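Local coordinates for selenium-binding protein (Sulfolobus tokodaii, PDB 2ECE) that is of unknown function but folds as a beta-propeller and, like others of its family, may bind selenium, at residues 186-191 against 207-212. Residues are numbered along the deposited sequence; the frame is centred on the assembly and turned at random.
Sequences DQYLAY and WAVPNT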
ATOM      1  N   ASP A 186      13.494 -16.472 -12.773  1.00 23.22           N
ATOM      2  CA  ASP A 186      12.686 -15.963 -13.868  1.00 23.32           C
ATOM      3  C   ASP A 186      11.705 -14.870 -13.457  1.00 23.09           C
ATOM      4  O   ASP A 186      10.728 -14.602 -14.154  1.00 23.10           O
ATOM      5  CB  ASP A 186      11.954 -17.105 -14.588  1.00 26.70           C
ATOM      6  CG  ASP A 186      10.850 -17.733 -13.757  1.00 28.69           C
ATOM      7  OD1 ASP A 186      10.122 -18.578 -14.323  1.00 30.97           O
ATOM      8  OD2 ASP A 186      10.702 -17.399 -12.560  1.00 27.36           O
ATOM      9  N   GLN A 187      11.963 -14.229 -12.322  1.00 22.61           N
ATOM     10  CA  GLN A 187      11.103 -13.133 -11.882  1.00 21.06           C
ATOM     11  C   GLN A 187      11.344 -11.984 -12.860  1.00 20.69           C
ATOM     12  O   GLN A 187      12.492 -11.668 -13.188  1.00 20.32           O
ATOM     13  CB  GLN A 187      11.462 -12.696 -10.456  1.00 20.41           C
ATOM     14  CG  GLN A 187      10.810 -11.376 -10.028  1.00 20.08           C
ATOM     15  CD  GLN A 187      11.670 -10.164 -10.362  1.00 20.58           C
ATOM     16  OE1 GLN A 187      11.167  -9.125 -10.797  1.00 22.17           O
ATOM     17  NE2 GLN A 187      12.969 -10.291 -10.146  1.00 18.86           N
ATOM     18  N   TYR A 188      10.271 -11.359 -13.326  1.00 20.58           N
ATOM     19  CA  TYR A 188      10.388 -10.260 -14.279  1.00 21.62           C
ATOM     20  C   TYR A 188       9.503  -9.086 -13.857  1.00 20.85           C
ATOM     21  O   TYR A 188       9.952  -7.935 -13.818  1.00 20.43           O
ATOM     22  CB  TYR A 188      10.012 -10.775 -15.673  1.00 23.42           C
ATOM     23  CG  TYR A 188      10.095  -9.765 -16.791  1.00 24.35           C
ATOM     24  CD1 TYR A 188       8.985  -9.002 -17.151  1.00 23.77           C
ATOM     25  CD2 TYR A 188      11.280  -9.588 -17.513  1.00 25.38           C
ATOM     26  CE1 TYR A 188       9.042  -8.092 -18.201  1.00 24.60           C
ATOM     27  CE2 TYR A 188      11.351  -8.675 -18.565  1.00 25.04           C
ATOM     28  CZ  TYR A 188      10.227  -7.934 -18.903  1.00 25.54           C
ATOM     29  OH  TYR A 188      10.286  -7.034 -19.940  1.00 25.33           O
ATOM     30  N   LEU A 189       8.253  -9.383 -13.530  1.00 20.35           N
ATOM     31  CA  LEU A 189       7.304  -8.369 -13.083  1.00 20.63           C
ATOM     32  C   LEU A 189       7.507  -8.067 -11.594  1.00 20.74           C
ATOM     33  O   LEU A 189       8.145  -8.836 -10.876  1.00 21.70           O
ATOM     34  CB  LEU A 189       5.876  -8.864 -13.312  1.00 20.23           C
ATOM     35  CG  LEU A 189       5.057  -8.368 -14.513  1.00 23.47           C
ATOM     36  CD1 LEU A 189       5.940  -7.922 -15.665  1.00 19.86           C
ATOM     37  CD2 LEU A 189       4.109  -9.483 -14.931  1.00 19.81           C
ATOM     38  N   ALA A 190       6.958  -6.946 -11.135  1.00 20.23           N
ATOM     39  CA  ALA A 190       7.082  -6.553  -9.735  1.00 19.99           C
ATOM     40  C   ALA A 190       5.921  -5.646  -9.355  1.00 19.22           C
ATOM     41  O   ALA A 190       5.096  -5.292 -10.204  1.00 17.58           O
ATOM     42  CB  ALA A 190       8.410  -5.800  -9.512  1.00 18.75           C
ATOM     43  N   TYR A 191       5.843  -5.315  -8.067  1.00 18.64           N
ATOM     44  CA  TYR A 191       4.829  -4.376  -7.570  1.00 18.64           C
ATOM     45  C   TYR A 191       5.079  -4.061  -6.095  1.00 17.53           C
ATOM     46  O   TYR A 191       5.633  -3.015  -5.756  1.00 16.32           O
ATOM     47  CB  TYR A 191       3.433  -4.967  -7.691  1.00 16.59           C
ATOM     48  CG  TYR A 191       2.344  -4.023  -7.223  1.00 16.85           C
ATOM     49  CD1 TYR A 191       1.719  -4.168  -5.977  1.00 17.11           C
ATOM     50  CD2 TYR A 191       1.988  -2.931  -8.010  1.00 19.14           C
ATOM     51  CE1 TYR A 191       0.766  -3.227  -5.534  1.00 17.53           C
ATOM     52  CE2 TYR A 191       1.052  -1.997  -7.584  1.00 18.90           C
ATOM     53  CZ  TYR A 191       0.446  -2.148  -6.351  1.00 18.09           C
ATOM     54  OH  TYR A 191      -0.477  -1.215  -5.950  1.00 18.04           O
ATOM     55  N   TRP A 207       2.502  -6.814 -10.885  1.00 18.39           N
ATOM     56  CA  TRP A 207       1.416  -6.038 -11.464  1.00 20.13           C
ATOM     57  C   TRP A 207       1.667  -6.093 -12.970  1.00 20.28           C
ATOM     58  O   TRP A 207       1.213  -7.020 -13.633  1.00 21.21           O
ATOM     59  CB  TRP A 207       1.440  -4.597 -10.952  1.00 18.23           C
ATOM     60  CG  TRP A 207       0.226  -3.786 -11.335  1.00 18.87           C
ATOM     61  CD1 TRP A 207      -1.027  -4.261 -11.622  1.00 19.10           C
ATOM     62  CD2 TRP A 207       0.129  -2.355 -11.375  1.00 18.67           C
ATOM     63  NE1 TRP A 207      -1.897  -3.214 -11.827  1.00 19.85           N
ATOM     64  CE2 TRP A 207      -1.216  -2.034 -11.681  1.00 19.67           C
ATOM     65  CE3 TRP A 207       1.043  -1.313 -11.174  1.00 18.00           C
ATOM     66  CZ2 TRP A 207      -1.665  -0.714 -11.793  1.00 19.81           C
ATOM     67  CZ3 TRP A 207       0.595   0.002 -11.285  1.00 18.95           C
ATOM     68  CH2 TRP A 207      -0.747   0.288 -11.591  1.00 21.07           C
ATOM     69  N   ALA A 208       2.416  -5.124 -13.492  1.00 21.65           N
ATOM     70  CA  ALA A 208       2.757  -5.065 -14.913  1.00 22.96           C
ATOM     71  C   ALA A 208       3.847  -4.009 -15.044  1.00 23.70           C
ATOM     72  O   ALA A 208       4.055  -3.242 -14.110  1.00 23.21           O
ATOM     73  CB  ALA A 208       1.535  -4.673 -15.740  1.00 22.85           C
ATOM     74  N   VAL A 209       4.546  -3.966 -16.178  1.00 22.33           N
ATOM     75  CA  VAL A 209       5.605  -2.975 -16.356  1.00 21.76           C
ATOM     76  C   VAL A 209       5.015  -1.601 -16.654  1.00 22.53           C
ATOM     77  O   VAL A 209       3.848  -1.485 -17.028  1.00 23.41           O
ATOM     78  CB  VAL A 209       6.574  -3.359 -17.503  1.00 21.65           C
ATOM     79  CG1 VAL A 209       7.171  -4.735 -17.241  1.00 20.73           C
ATOM     80  CG2 VAL A 209       5.855  -3.312 -18.840  1.00 20.49           C
ATOM     81  N   PRO A 210       5.813  -0.537 -16.472  1.00 22.35           N
ATOM     82  CA  PRO A 210       5.373   0.839 -16.721  1.00 24.24           C
ATOM     83  C   PRO A 210       4.704   1.040 -18.074  1.00 25.71           C
ATOM     84  O   PRO A 210       3.619   1.615 -18.162  1.00 25.93           O
ATOM     85  CB  PRO A 210       6.668   1.635 -16.597  1.00 23.63           C
ATOM     86  CG  PRO A 210       7.373   0.897 -15.501  1.00 23.36           C
ATOM     87  CD  PRO A 210       7.180  -0.549 -15.924  1.00 22.13           C
ATOM     88  N   ASN A 211       5.353   0.568 -19.133  1.00 26.73           N
ATOM     89  CA  ASN A 211       4.797   0.732 -20.467  1.00 28.07           C
ATOM     90  C   ASN A 211       3.442   0.059 -20.652  1.00 27.98           C
ATOM     91  O   ASN A 211       2.756   0.302 -21.644  1.00 28.92           O
ATOM     92  CB  ASN A 211       5.802   0.251 -21.523  1.00 28.45           C
ATOM     93  CG  ASN A 211       7.028   1.144 -21.588  1.00 29.65           C
ATOM     94  OD1 ASN A 211       6.970   2.305 -21.187  1.00 29.98           O
ATOM     95  ND2 ASN A 211       8.139   0.614 -22.097  1.00 30.87           N
ATOM     96  N   THR A 212       3.044  -0.775 -19.696  1.00 27.73           N
ATOM     97  CA  THR A 212       1.745  -1.438 -19.776  1.00 27.10           C
ATOM     98  C   THR A 212       0.664  -0.668 -19.012  1.00 27.20           C
ATOM     99  O   THR A 212      -0.452  -0.485 -19.509  1.00 25.03           O
ATOM    100  CB  THR A 212       1.787  -2.870 -19.186  1.00 28.07           C
ATOM    101  OG1 THR A 212       2.608  -3.715 -20.004  1.00 29.36           O
ATOM    102  CG2 THR A 212       0.375  -3.450 -19.102  1.00 24.98           C
TER
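In this beta-propeller, residues 186-191 lead into the first strand of one four-stranded blade, 193-196, and residues 207-209 connect its second, 201-204, to a short helix; the two segments meet just beyond the hairpin's open end. One backbone hydrogen bond ties them, Trp207 N to Ala190 O at 3.1 Å, with the donor nitrogen 55° out of the carbonyl plane. Next to it the Tyr191 ring and the five-membered ring of Trp207 cross obliquely, planes at 75°. Tyr191, its CG anti to the backbone N (chi1 -179°), sets CD2 3.4 Å from Trp207 CB. A flat ring suits the place: Tyr191 CE2 lies over one indole face, offset toward the rim, 3.7 Å from Trp207 CE3, while both side chains also touch Leu254 of strand 250-258 in the next blade. An alanine in place of Tyr191 would remove the ring that meets the indole and Leu254, and would probably loosen the packing there. Farther out the contact is largely aliphatic: Leu189 CG packs 4.0 Å from Ala208 CA, against backbone, since the methyl of Ala208 points away. Val209, the N-cap residue of the helix, offers one methyl to two neighbours, CG1 lying 3.8 Å from Leu189 CD1 and 4.0 Å from Tyr188 CE1.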